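Local coordinates for UPF0255 protein frsA (Vibrio vulnificus, PDB 4I4C), which probably hydrolyses carboxylic esters as a serine esterase of the FrsA family, within the alpha/beta-hydrolase clan, at residues 127-132 with 151-156; 166-171 with 183-188; 204-209 with 224-229. One frame throughout, in Å; residues are numbered along the deposited sequence.

Contact 1 of 3, residues 127-132 with 151-156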
ATOM      1  N   SER A 127       3.443 -15.716  -3.977  1.00 23.79           N
ATOM      2  CA  SER A 127       4.684 -15.446  -3.252  1.00 22.39           C
ATOM      3  C   SER A 127       5.707 -14.707  -4.111  1.00 20.89           C
ATOM      4  O   SER A 127       6.408 -13.807  -3.639  1.00 18.56           O
ATOM      5  CB  SER A 127       5.309 -16.743  -2.761  1.00 22.05           C
ATOM      6  OG  SER A 127       4.503 -17.322  -1.769  1.00 29.76           O
ATOM      7  N   ALA A 128       5.794 -15.104  -5.374  1.00 21.72           N
ATOM      8  CA  ALA A 128       6.754 -14.518  -6.306  1.00 17.35           C
ATOM      9  C   ALA A 128       6.413 -13.058  -6.579  1.00 21.19           C
ATOM     10  O   ALA A 128       7.296 -12.187  -6.584  1.00 17.33           O
ATOM     11  CB  ALA A 128       6.765 -15.298  -7.601  1.00 24.48           C
ATOM     12  N   SER A 129       5.117 -12.812  -6.801  1.00 19.06           N
ATOM     13  CA  SER A 129       4.579 -11.481  -7.032  1.00 18.41           C
ATOM     14  C   SER A 129       4.972 -10.550  -5.915  1.00 14.83           C
ATOM     15  O   SER A 129       5.383  -9.418  -6.156  1.00 18.52           O
ATOM     16  CB  SER A 129       3.052 -11.519  -7.090  1.00 21.66           C
ATOM     17  OG  SER A 129       2.565 -10.253  -7.495  1.00 19.44           O
ATOM     18  N   LEU A 130       4.844 -11.042  -4.689  1.00 16.15           N
ATOM     19  CA  LEU A 130       5.149 -10.239  -3.510  1.00 18.41           C
ATOM     20  C   LEU A 130       6.635  -9.922  -3.444  1.00 16.17           C
ATOM     21  O   LEU A 130       7.026  -8.793  -3.104  1.00 15.36           O
ATOM     22  CB  LEU A 130       4.729 -10.981  -2.250  1.00 17.80           C
ATOM     23  CG  LEU A 130       4.875 -10.165  -0.974  1.00 15.38           C
ATOM     24  CD1 LEU A 130       4.076  -8.881  -1.092  1.00 26.67           C
ATOM     25  CD2 LEU A 130       4.402 -11.003   0.191  1.00 15.18           C
ATOM     26  N   CYS A 131       7.466 -10.914  -3.767  1.00 20.22           N
ATOM     27  CA  CYS A 131       8.912 -10.693  -3.750  1.00 16.10           C
ATOM     28  C   CYS A 131       9.312  -9.633  -4.765  1.00 17.08           C
ATOM     29  O   CYS A 131      10.145  -8.788  -4.473  1.00 14.71           O
ATOM     30  CB  CYS A 131       9.686 -11.985  -3.984  1.00 18.53           C
ATOM     31  SG  CYS A 131       9.507 -13.135  -2.632  1.00 22.94           S
ATOM     32  N   TYR A 132       8.705  -9.690  -5.949  1.00 17.73           N
ATOM     33  CA  TYR A 132       8.938  -8.706  -6.993  1.00 15.37           C
ATOM     34  C   TYR A 132       8.479  -7.296  -6.593  1.00 16.54           C
ATOM     35  O   TYR A 132       9.133  -6.308  -6.935  1.00 17.44           O
ATOM     36  CB  TYR A 132       8.213  -9.111  -8.284  1.00 15.35           C
ATOM     37  CG  TYR A 132       8.755 -10.344  -8.953  1.00 18.95           C
ATOM     38  CD1 TYR A 132      10.129 -10.588  -9.003  1.00 16.62           C
ATOM     39  CD2 TYR A 132       7.901 -11.277  -9.518  1.00 20.95           C
ATOM     40  CE1 TYR A 132      10.631 -11.719  -9.604  1.00 28.61           C
ATOM     41  CE2 TYR A 132       8.400 -12.425 -10.124  1.00 27.58           C
ATOM     42  CZ  TYR A 132       9.768 -12.634 -10.167  1.00 26.30           C
ATOM     43  OH  TYR A 132      10.286 -13.763 -10.771  1.00 24.74           O
ATOM     44  N   VAL A 151       6.714  -4.821 -13.188  1.00 21.99           N
ATOM     45  CA  VAL A 151       6.192  -5.562 -14.332  1.00 26.50           C
ATOM     46  C   VAL A 151       6.093  -7.040 -13.960  1.00 22.33           C
ATOM     47  O   VAL A 151       5.100  -7.700 -14.246  1.00 20.57           O
ATOM     48  CB  VAL A 151       7.077  -5.377 -15.600  1.00 36.70           C
ATOM     49  CG1 VAL A 151       6.761  -6.440 -16.647  1.00 31.43           C
ATOM     50  CG2 VAL A 151       6.907  -3.972 -16.175  1.00 36.39           C
ATOM     51  N   LEU A 152       7.121  -7.544 -13.292  1.00 20.24           N
ATOM     52  CA  LEU A 152       7.180  -8.953 -12.910  1.00 27.04           C
ATOM     53  C   LEU A 152       6.161  -9.252 -11.832  1.00 22.62           C
ATOM     54  O   LEU A 152       5.550 -10.330 -11.813  1.00 19.27           O
ATOM     55  CB  LEU A 152       8.589  -9.317 -12.413  1.00 23.71           C
ATOM     56  CG  LEU A 152       9.658  -9.381 -13.510  1.00 28.01           C
ATOM     57  CD1 LEU A 152      11.030  -9.627 -12.899  1.00 18.89           C
ATOM     58  CD2 LEU A 152       9.322 -10.456 -14.527  1.00 20.42           C
ATOM     59  N   ALA A 153       6.002  -8.295 -10.921  1.00 19.08           N
ATOM     60  CA  ALA A 153       5.022  -8.411  -9.866  1.00 21.53           C
ATOM     61  C   ALA A 153       3.664  -8.617 -10.509  1.00 24.81           C
ATOM     62  O   ALA A 153       2.947  -9.544 -10.154  1.00 16.74           O
ATOM     63  CB  ALA A 153       5.017  -7.154  -8.993  1.00 17.10           C
ATOM     64  N   ASN A 154       3.326  -7.753 -11.466  1.00 22.34           N
ATOM     65  CA  ASN A 154       2.031  -7.833 -12.150  1.00 21.97           C
ATOM     66  C   ASN A 154       1.851  -9.104 -12.986  1.00 27.96           C
ATOM     67  O   ASN A 154       0.803  -9.736 -12.931  1.00 22.45           O
ATOM     68  CB  ASN A 154       1.778  -6.581 -13.004  1.00 17.68           C
ATOM     69  CG  ASN A 154       1.369  -5.370 -12.167  1.00 26.84           C
ATOM     70  OD1 ASN A 154       0.520  -5.474 -11.284  1.00 31.08           O
ATOM     71  ND2 ASN A 154       1.968  -4.212 -12.455  1.00 23.92           N
ATOM     72  N   SER A 155       2.861  -9.497 -13.759  1.00 26.41           N
ATOM     73  CA  SER A 155       2.704 -10.722 -14.545  1.00 20.54           C
ATOM     74  C   SER A 155       2.601 -11.957 -13.623  1.00 23.92           C
ATOM     75  O   SER A 155       1.831 -12.870 -13.878  1.00 22.22           O
ATOM     76  CB  SER A 155       3.803 -10.874 -15.619  1.00 25.79           C
ATOM     77  OG  SER A 155       5.090 -10.996 -15.051  1.00 37.92           O
ATOM     78  N   ALA A 156       3.327 -11.959 -12.514  1.00 20.63           N
ATOM     79  CA  ALA A 156       3.241 -13.084 -11.608  1.00 19.59           C
ATOM     80  C   ALA A 156       1.869 -13.187 -10.929  1.00 22.46           C
ATOM     81  O   ALA A 156       1.367 -14.289 -10.696  1.00 27.25           O
ATOM     82  CB  ALA A 156       4.385 -13.054 -10.580  1.00 18.81           C
TER
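The hydroxyl OG of S129 donates a hydrogen bond of 2.8 Å to the main-chain O of A153. OG stands anti to its own backbone N (chi1 -172°), which turns it to the neighbouring helix, and it reaches the carbonyl from 35° off the carbonyl plane. Serine suits this place because it is small enough for two backbones to come close while its hydroxyl bonds a carbonyl of the other helix. The CA atoms of S129 and A153 are just 4.2 Å apart. Alanines make the approach possible: A153 CB rests 3.8 Å from Y132 CB, and A156 CB packs on the backbone of S129 and lies 4.4 Å from A128 CB. The two segments belong to helices 121-136 and 144-163, an antiparallel helical hairpin whose local axes pass within 7.7 Å at 165°, a close pairing of small residues. On one flank of this seam Y132 supplies the bulk. L152 CB sits over one face of its ring, 3.6 Å from the centroid, in a CH-pi contact, and L152 CD1 reaches on to CE1 of the same ring. A156 CB meets the ring at its edge, near CD2. The phenol OH is hydrogen-bonded to Q110 of helix 98-114, the helix that also touches A128 through H109.

Contact 2 of 3, residues 166-171 with 183-188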
ATOM      1  N   TYR A 166      -9.721 -19.874  -7.066  1.00 32.71           N
ATOM      2  CA  TYR A 166     -10.546 -18.680  -6.886  1.00 34.03           C
ATOM      3  C   TYR A 166     -10.599 -17.872  -8.171  1.00 34.35           C
ATOM      4  O   TYR A 166      -9.808 -18.073  -9.081  1.00 28.77           O
ATOM      5  CB  TYR A 166     -10.014 -17.794  -5.762  1.00 29.51           C
ATOM      6  CG  TYR A 166     -10.018 -18.425  -4.393  1.00 37.29           C
ATOM      7  CD1 TYR A 166     -11.128 -18.317  -3.562  1.00 42.11           C
ATOM      8  CD2 TYR A 166      -8.908 -19.108  -3.916  1.00 39.57           C
ATOM      9  CE1 TYR A 166     -11.137 -18.885  -2.299  1.00 42.14           C
ATOM     10  CE2 TYR A 166      -8.910 -19.681  -2.654  1.00 45.02           C
ATOM     11  CZ  TYR A 166     -10.031 -19.568  -1.851  1.00 44.94           C
ATOM     12  OH  TYR A 166     -10.048 -20.129  -0.597  1.00 48.35           O
ATOM     13  N   ILE A 167     -11.520 -16.925  -8.237  1.00 34.42           N
ATOM     14  CA  ILE A 167     -11.719 -16.203  -9.477  1.00 31.18           C
ATOM     15  C   ILE A 167     -11.225 -14.769  -9.380  1.00 35.27           C
ATOM     16  O   ILE A 167     -11.719 -13.989  -8.564  1.00 38.94           O
ATOM     17  CB  ILE A 167     -13.201 -16.227  -9.885  1.00 25.41           C
ATOM     18  CG1 ILE A 167     -13.685 -17.677 -10.017  1.00 26.63           C
ATOM     19  CG2 ILE A 167     -13.408 -15.446 -11.165  1.00 27.13           C
ATOM     20  CD1 ILE A 167     -15.023 -17.811 -10.695  1.00 33.82           C
ATOM     21  N   ILE A 168     -10.247 -14.418 -10.210  1.00 27.89           N
ATOM     22  CA  ILE A 168      -9.719 -13.051 -10.192  1.00 27.86           C
ATOM     23  C   ILE A 168      -9.838 -12.401 -11.558  1.00 36.11           C
ATOM     24  O   ILE A 168      -9.251 -12.864 -12.530  1.00 39.17           O
ATOM     25  CB  ILE A 168      -8.247 -12.973  -9.727  1.00 30.81           C
ATOM     26  CG1 ILE A 168      -8.055 -13.661  -8.373  1.00 36.95           C
ATOM     27  CG2 ILE A 168      -7.795 -11.513  -9.641  1.00 24.90           C
ATOM     28  CD1 ILE A 168      -7.792 -15.140  -8.450  1.00 41.38           C
ATOM     29  N   LYS A 169     -10.607 -11.322 -11.625  1.00 33.74           N
ATOM     30  CA  LYS A 169     -10.787 -10.600 -12.879  1.00 37.09           C
ATOM     31  C   LYS A 169     -10.115  -9.233 -12.829  1.00 34.84           C
ATOM     32  O   LYS A 169     -10.256  -8.492 -11.857  1.00 32.27           O
ATOM     33  CB  LYS A 169     -12.271 -10.419 -13.183  1.00 34.59           C
ATOM     34  CG  LYS A 169     -13.056 -11.711 -13.304  1.00 40.52           C
ATOM     35  CD  LYS A 169     -14.548 -11.407 -13.388  1.00 39.79           C
ATOM     36  CE  LYS A 169     -15.399 -12.667 -13.342  1.00 48.90           C
ATOM     37  NZ  LYS A 169     -15.432 -13.400 -14.643  1.00 53.89           N
ATOM     38  N   GLN A 170      -9.384  -8.897 -13.881  1.00 30.70           N
ATOM     39  CA  GLN A 170      -8.824  -7.564 -13.994  1.00 35.43           C
ATOM     40  C   GLN A 170      -9.822  -6.656 -14.730  1.00 39.90           C
ATOM     41  O   GLN A 170     -10.152  -6.902 -15.886  1.00 51.67           O
ATOM     42  CB  GLN A 170      -7.474  -7.614 -14.709  1.00 32.03           C
ATOM     43  CG  GLN A 170      -6.679  -6.310 -14.657  1.00 33.65           C
ATOM     44  CD  GLN A 170      -5.388  -6.372 -15.471  1.00 28.69           C
ATOM     45  OE1 GLN A 170      -5.424  -6.421 -16.701  1.00 37.85           O
ATOM     46  NE2 GLN A 170      -4.246  -6.368 -14.784  1.00 30.55           N
ATOM     47  N   LEU A 171     -10.315  -5.626 -14.050  1.00 29.14           N
ATOM     48  CA  LEU A 171     -11.252  -4.686 -14.656  1.00 29.53           C
ATOM     49  C   LEU A 171     -10.559  -3.402 -15.123  1.00 31.75           C
ATOM     50  O   LEU A 171      -9.604  -2.923 -14.501  1.00 30.53           O
ATOM     51  CB  LEU A 171     -12.377  -4.326 -13.685  1.00 29.89           C
ATOM     52  CG  LEU A 171     -12.841  -5.446 -12.755  1.00 34.62           C
ATOM     53  CD1 LEU A 171     -13.782  -4.901 -11.686  1.00 37.52           C
ATOM     54  CD2 LEU A 171     -13.490  -6.591 -13.533  1.00 37.55           C
ATOM     55  N   HIS A 183      -8.538  -5.082  -9.521  1.00 26.60           N
ATOM     56  CA  HIS A 183      -8.586  -6.539  -9.496  1.00 26.00           C
ATOM     57  C   HIS A 183      -9.713  -7.051  -8.595  1.00 25.34           C
ATOM     58  O   HIS A 183      -9.702  -6.839  -7.389  1.00 23.46           O
ATOM     59  CB  HIS A 183      -7.245  -7.127  -9.048  1.00 30.07           C
ATOM     60  CG  HIS A 183      -6.138  -6.936 -10.037  1.00 35.23           C
ATOM     61  ND1 HIS A 183      -5.500  -5.728 -10.223  1.00 32.91           N
ATOM     62  CD2 HIS A 183      -5.555  -7.803 -10.903  1.00 42.90           C
ATOM     63  CE1 HIS A 183      -4.570  -5.860 -11.153  1.00 39.56           C
ATOM     64  NE2 HIS A 183      -4.585  -7.112 -11.581  1.00 37.41           N
ATOM     65  N   LEU A 184     -10.668  -7.749  -9.200  1.00 23.32           N
ATOM     66  CA  LEU A 184     -11.802  -8.314  -8.478  1.00 20.69           C
ATOM     67  C   LEU A 184     -11.552  -9.778  -8.151  1.00 19.65           C
ATOM     68  O   LEU A 184     -11.431 -10.606  -9.042  1.00 26.05           O
ATOM     69  CB  LEU A 184     -13.082  -8.172  -9.314  1.00 20.37           C
ATOM     70  CG  LEU A 184     -14.390  -8.719  -8.735  1.00 26.30           C
ATOM     71  CD1 LEU A 184     -14.799  -7.964  -7.455  1.00 20.22           C
ATOM     72  CD2 LEU A 184     -15.500  -8.642  -9.792  1.00 29.54           C
ATOM     73  N   HIS A 185     -11.458 -10.080  -6.866  1.00 23.94           N
ATOM     74  CA  HIS A 185     -11.224 -11.430  -6.381  1.00 22.75           C
ATOM     75  C   HIS A 185     -12.535 -12.023  -5.880  1.00 21.63           C
ATOM     76  O   HIS A 185     -13.135 -11.492  -4.948  1.00 22.69           O
ATOM     77  CB  HIS A 185     -10.235 -11.401  -5.214  1.00 18.51           C
ATOM     78  CG  HIS A 185      -8.978 -10.650  -5.510  1.00 19.90           C
ATOM     79  ND1 HIS A 185      -8.954  -9.295  -5.735  1.00 20.67           N
ATOM     80  CD2 HIS A 185      -7.695 -11.080  -5.620  1.00 24.25           C
ATOM     81  CE1 HIS A 185      -7.706  -8.914  -5.976  1.00 21.69           C
ATOM     82  NE2 HIS A 185      -6.930  -9.976  -5.911  1.00 24.29           N
ATOM     83  N   LEU A 186     -12.966 -13.130  -6.475  1.00 22.05           N
ATOM     84  CA  LEU A 186     -14.214 -13.774  -6.063  1.00 28.52           C
ATOM     85  C   LEU A 186     -13.986 -15.221  -5.628  1.00 24.87           C
ATOM     86  O   LEU A 186     -13.135 -15.907  -6.182  1.00 26.94           O
ATOM     87  CB  LEU A 186     -15.211 -13.732  -7.212  1.00 26.57           C
ATOM     88  CG  LEU A 186     -15.475 -12.340  -7.771  1.00 34.44           C
ATOM     89  CD1 LEU A 186     -15.531 -12.398  -9.281  1.00 35.88           C
ATOM     90  CD2 LEU A 186     -16.770 -11.765  -7.191  1.00 26.67           C
ATOM     91  N   THR A 187     -14.744 -15.688  -4.636  1.00 23.09           N
ATOM     92  CA  THR A 187     -14.670 -17.091  -4.223  1.00 23.93           C
ATOM     93  C   THR A 187     -15.301 -17.982  -5.285  1.00 38.45           C
ATOM     94  O   THR A 187     -14.855 -19.114  -5.533  1.00 33.29           O
ATOM     95  CB  THR A 187     -15.383 -17.334  -2.893  1.00 32.84           C
ATOM     96  OG1 THR A 187     -16.731 -16.867  -2.996  1.00 26.58           O
ATOM     97  CG2 THR A 187     -14.686 -16.585  -1.772  1.00 31.44           C
ATOM     98  N   ASN A 188     -16.346 -17.446  -5.908  1.00 32.78           N
ATOM     99  CA  ASN A 188     -17.059 -18.100  -6.991  1.00 28.04           C
ATOM    100  C   ASN A 188     -17.972 -17.076  -7.642  1.00 32.05           C
ATOM    101  O   ASN A 188     -18.012 -15.912  -7.225  1.00 33.36           O
ATOM    102  CB  ASN A 188     -17.876 -19.295  -6.483  1.00 29.72           C
ATOM    103  CG  ASN A 188     -18.848 -18.920  -5.390  1.00 38.47           C
ATOM    104  OD1 ASN A 188     -19.796 -18.171  -5.618  1.00 38.30           O
ATOM    105  ND2 ASN A 188     -18.629 -19.455  -4.192  1.00 41.98           N
TER
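Q170 and H183 face each other as a non-hydrogen-bonded pair in the antiparallel beta hairpin of strands 167-175 and 178-186, the former an outermost strand of the mixed central sheet. From CB, which starts on the same sheet face as the imidazole, the Q170 chain runs on with CG anti to the backbone N (chi1 -169°). CG lies over one face of the H183 ring, 4.1 Å from its centroid, a CH-pi contact offset toward the rim. CD follows at 4.0 Å from H183 NE2, and the amide plane stands 75° from the ring. At the tip, NE2 comes 3.3 Å from H183 NE2. Glutamine fits because its CG methylene can lie on the ring while the amide carries on to the ring's NE2; the other ring nitrogen, ND1, is hydrogen-bonded to Q206. I168 repeats the theme with H185, laying CG2 over that imidazole, whose NE2 is hydrogen-bonded to Y157 of helix 144-163. Alternating with these pairs along the ladder, K169 with L184 and I167 with L186 are hydrogen-bonded pairs, each joined by two backbone bonds, and their side chains occupy the other face. The branched I167 gives CG2 to L186 CD1, while from the residue after Q170, L171 CD1 reaches L184 CB. The charged end of K169 makes a cation-pi contact with Y260, and its long aliphatic chain leaves CE 4.1 Å from L186 CD1.

Contact 3 of 3, residues 204-209 with 224-229; sequences SLQTDM and MLTVDM
S204 comes to D228 through a water: its carbonyl O accepts a hydrogen bond from water 1, whose second link, to D228 OD1, is unusually short and so uncertain in detail. At L205 the backbone N donates within its own segment to D208 OD2 (3.0 Å), and D208 N returns a bond to L205 O, side chain and backbone together closing the turn. The leucine side chain leads away from 224-229, to Q150 of helix 144-163.

Q206 carries most of the contact. Its CG is placed between the backbone N and the carbonyl carbon (chi1 64°), the chain beyond extending to T226 and D228. NE2 gives D228 OD2 a short, nearly straight bond of 2.7 Å, with the acceptor in the amide plane but met from above the carboxylate plane, 62° out of it; the amide stands 73° from the carboxylate. OE1 accepts from T226 OG1 at 3.0 Å and also from H183, while NE2 has a second acceptor in T181 O. Glutamine suits this buried place because one flat group offers both an acceptor and a donor, each used twice. The backbone N of Q206 adds a weak bond to D228 OD1, and Y234 N binds OD2, so several donors surround the carboxylate, which would probably favour its charged form.

M209, the N-cap of helix 210-217, ends the segment: its unbranched chain, bent at chi3, brings CE to 3.8 Å from T226 CG2, an apolar contact, and the methyl of M224 comes to M209 O at 3.4 Å. M209 also lines the pocket holding a polyether, probably from the crystallisation liquor. The loop after strand 193-199 thus packs on neighbouring, parallel strand 223-226, in the beta-alpha-beta crossover through helix 210-217 of an alpha/beta-hydrolase fold.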
ATOM      1  N   SER A 204       2.840   0.879  -1.548  1.00 13.66           N
ATOM      2  CA  SER A 204       2.399  -0.489  -1.802  1.00 18.78           C
ATOM      3  C   SER A 204       1.845  -0.566  -3.219  1.00 18.99           C
ATOM      4  O   SER A 204       1.564   0.459  -3.838  1.00 18.04           O
ATOM      5  CB  SER A 204       1.298  -0.891  -0.803  1.00 25.71           C
ATOM      6  OG  SER A 204       1.821  -1.160   0.494  1.00 24.83           O
ATOM      7  N   LEU A 205       1.678  -1.779  -3.725  1.00 15.38           N
ATOM      8  CA  LEU A 205       0.968  -1.994  -4.977  1.00 14.95           C
ATOM      9  C   LEU A 205      -0.319  -2.734  -4.628  1.00 15.37           C
ATOM     10  O   LEU A 205      -0.387  -3.425  -3.605  1.00 20.27           O
ATOM     11  CB  LEU A 205       1.813  -2.837  -5.952  1.00 14.06           C
ATOM     12  CG  LEU A 205       3.251  -2.448  -6.312  1.00 16.82           C
ATOM     13  CD1 LEU A 205       3.854  -3.537  -7.193  1.00 24.18           C
ATOM     14  CD2 LEU A 205       3.358  -1.093  -7.008  1.00 15.86           C
ATOM     15  N   GLN A 206      -1.334  -2.618  -5.482  1.00 17.33           N
ATOM     16  CA  GLN A 206      -2.636  -3.220  -5.194  1.00 16.43           C
ATOM     17  C   GLN A 206      -2.587  -4.748  -5.134  1.00 21.50           C
ATOM     18  O   GLN A 206      -3.486  -5.406  -4.588  1.00 13.61           O
ATOM     19  CB  GLN A 206      -3.671  -2.749  -6.214  1.00 13.79           C
ATOM     20  CG  GLN A 206      -3.407  -3.174  -7.644  1.00 14.46           C
ATOM     21  CD  GLN A 206      -4.594  -2.849  -8.519  1.00 20.69           C
ATOM     22  OE1 GLN A 206      -5.562  -3.592  -8.543  1.00 23.26           O
ATOM     23  NE2 GLN A 206      -4.540  -1.720  -9.216  1.00 21.34           N
ATOM     24  N   THR A 207      -1.512  -5.302  -5.689  1.00 19.32           N
ATOM     25  CA  THR A 207      -1.317  -6.740  -5.736  1.00 15.38           C
ATOM     26  C   THR A 207      -0.623  -7.265  -4.458  1.00 18.31           C
ATOM     27  O   THR A 207      -0.257  -8.430  -4.388  1.00 24.36           O
ATOM     28  CB  THR A 207      -0.533  -7.152  -7.033  1.00 14.51           C
ATOM     29  OG1 THR A 207       0.569  -6.270  -7.226  1.00 19.69           O
ATOM     30  CG2 THR A 207      -1.429  -7.060  -8.272  1.00 15.29           C
ATOM     31  N   ASP A 208      -0.462  -6.413  -3.446  1.00 22.40           N
ATOM     32  CA  ASP A 208       0.254  -6.804  -2.226  1.00 23.96           C
ATOM     33  C   ASP A 208      -0.673  -7.315  -1.122  1.00 20.19           C
ATOM     34  O   ASP A 208      -0.242  -7.454   0.016  1.00 19.65           O
ATOM     35  CB  ASP A 208       1.086  -5.634  -1.652  1.00 22.78           C
ATOM     36  CG  ASP A 208       2.198  -5.171  -2.585  1.00 24.87           C
ATOM     37  OD1 ASP A 208       2.437  -5.844  -3.606  1.00 17.76           O
ATOM     38  OD2 ASP A 208       2.830  -4.127  -2.290  1.00 19.07           O
ATOM     39  N   MET A 209      -1.927  -7.622  -1.452  1.00 16.19           N
ATOM     40  CA  MET A 209      -2.920  -7.941  -0.414  1.00 20.69           C
ATOM     41  C   MET A 209      -3.682  -9.240  -0.648  1.00 19.89           C
ATOM     42  O   MET A 209      -4.799  -9.407  -0.145  1.00 21.18           O
ATOM     43  CB  MET A 209      -3.916  -6.781  -0.277  1.00 19.26           C
ATOM     44  CG  MET A 209      -3.264  -5.497   0.216  1.00 20.94           C
ATOM     45  SD  MET A 209      -4.296  -4.031   0.028  1.00 32.26           S
ATOM     46  CE  MET A 209      -4.425  -3.899  -1.764  1.00 20.47           C
ATOM     47  N   MET A 224     -13.034  -9.246  -2.934  1.00 24.73           N
ATOM     48  CA  MET A 224     -12.109  -8.152  -2.713  1.00 19.92           C
ATOM     49  C   MET A 224     -11.808  -7.467  -4.027  1.00 19.92           C
ATOM     50  O   MET A 224     -11.494  -8.119  -5.011  1.00 19.45           O
ATOM     51  CB  MET A 224     -10.817  -8.642  -2.059  1.00 18.98           C
ATOM     52  CG  MET A 224      -9.758  -7.559  -1.955  1.00 18.19           C
ATOM     53  SD  MET A 224      -8.287  -8.040  -1.039  1.00 19.58           S
ATOM     54  CE  MET A 224      -7.342  -8.884  -2.295  1.00 16.68           C
ATOM     55  N   LEU A 225     -11.904  -6.146  -4.041  1.00 19.64           N
ATOM     56  CA  LEU A 225     -11.651  -5.386  -5.251  1.00 20.28           C
ATOM     57  C   LEU A 225     -10.537  -4.405  -4.955  1.00 24.17           C
ATOM     58  O   LEU A 225     -10.758  -3.404  -4.288  1.00 17.12           O
ATOM     59  CB  LEU A 225     -12.914  -4.646  -5.678  1.00 17.50           C
ATOM     60  CG  LEU A 225     -12.839  -3.825  -6.960  1.00 28.32           C
ATOM     61  CD1 LEU A 225     -12.468  -4.727  -8.125  1.00 33.65           C
ATOM     62  CD2 LEU A 225     -14.171  -3.141  -7.217  1.00 23.55           C
ATOM     63  N   THR A 226      -9.324  -4.707  -5.417  1.00 23.14           N
ATOM     64  CA  THR A 226      -8.179  -3.846  -5.125  1.00 18.06           C
ATOM     65  C   THR A 226      -8.070  -2.674  -6.097  1.00 27.08           C
ATOM     66  O   THR A 226      -8.401  -2.789  -7.278  1.00 27.45           O
ATOM     67  CB  THR A 226      -6.863  -4.635  -5.095  1.00 18.24           C
ATOM     68  OG1 THR A 226      -6.663  -5.282  -6.357  1.00 18.51           O
ATOM     69  CG2 THR A 226      -6.912  -5.696  -4.000  1.00 14.54           C
ATOM     70  N   VAL A 227      -7.619  -1.536  -5.577  1.00 19.78           N
ATOM     71  CA  VAL A 227      -7.450  -0.334  -6.368  1.00 21.84           C
ATOM     72  C   VAL A 227      -6.192   0.387  -5.889  1.00 21.57           C
ATOM     73  O   VAL A 227      -5.916   0.417  -4.684  1.00 18.86           O
ATOM     74  CB  VAL A 227      -8.658   0.633  -6.203  1.00 19.17           C
ATOM     75  CG1 VAL A 227      -8.512   1.820  -7.138  1.00 23.41           C
ATOM     76  CG2 VAL A 227      -9.987  -0.077  -6.462  1.00 18.01           C
ATOM     77  N   ASP A 228      -5.431   0.941  -6.834  1.00 21.10           N
ATOM     78  CA  ASP A 228      -4.313   1.834  -6.539  1.00 25.23           C
ATOM     79  C   ASP A 228      -4.759   3.301  -6.422  1.00 20.78           C
ATOM     80  O   ASP A 228      -5.443   3.826  -7.308  1.00 23.61           O
ATOM     81  CB  ASP A 228      -3.259   1.732  -7.648  1.00 23.70           C
ATOM     82  CG  ASP A 228      -2.453   0.432  -7.593  1.00 20.96           C
ATOM     83  OD1 ASP A 228      -1.906   0.111  -6.516  1.00 16.95           O
ATOM     84  OD2 ASP A 228      -2.369  -0.262  -8.635  1.00 19.28           O
ATOM     85  N   MET A 229      -4.357   3.957  -5.336  1.00 21.47           N
ATOM     86  CA  MET A 229      -4.548   5.401  -5.157  1.00 18.46           C
ATOM     87  C   MET A 229      -3.967   6.152  -6.354  1.00 15.76           C
ATOM     88  O   MET A 229      -3.048   5.649  -7.005  1.00 19.99           O
ATOM     89  CB  MET A 229      -3.811   5.877  -3.898  1.00 20.57           C
ATOM     90  CG  MET A 229      -4.378   5.377  -2.593  1.00 25.77           C
ATOM     91  SD  MET A 229      -5.858   6.316  -2.184  1.00 42.62           S
ATOM     92  CE  MET A 229      -5.119   7.854  -1.630  1.00 53.00           C
TER
HETATM   93  O   HOH W   1      -1.372   0.391  -4.136  1.00 19.28           O

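Overall arrangement
From the N terminus, contact 1 comes first and closes the short connection between helices 121-136 and 144-163. The second of these leads straight into strand 167-175, where contact 2 closes the hairpin with strand 178-186. Contact 3 closes the excursion from the loop after strand 193-199 through helix 210-217 to strand 223-226. The three loops follow in series, with no nesting or crossing. Contacts 2 and 3 meet in the same sheet, through neighbouring strands 178-186 and 223-226. Contact 1 packs on contact 3 by A153 against L205 and N154 against T207, so the loop 204-209 joins the helical hairpin to the sheet. Contacts 1 and 2 do not touch, their centres about 17 Å apart.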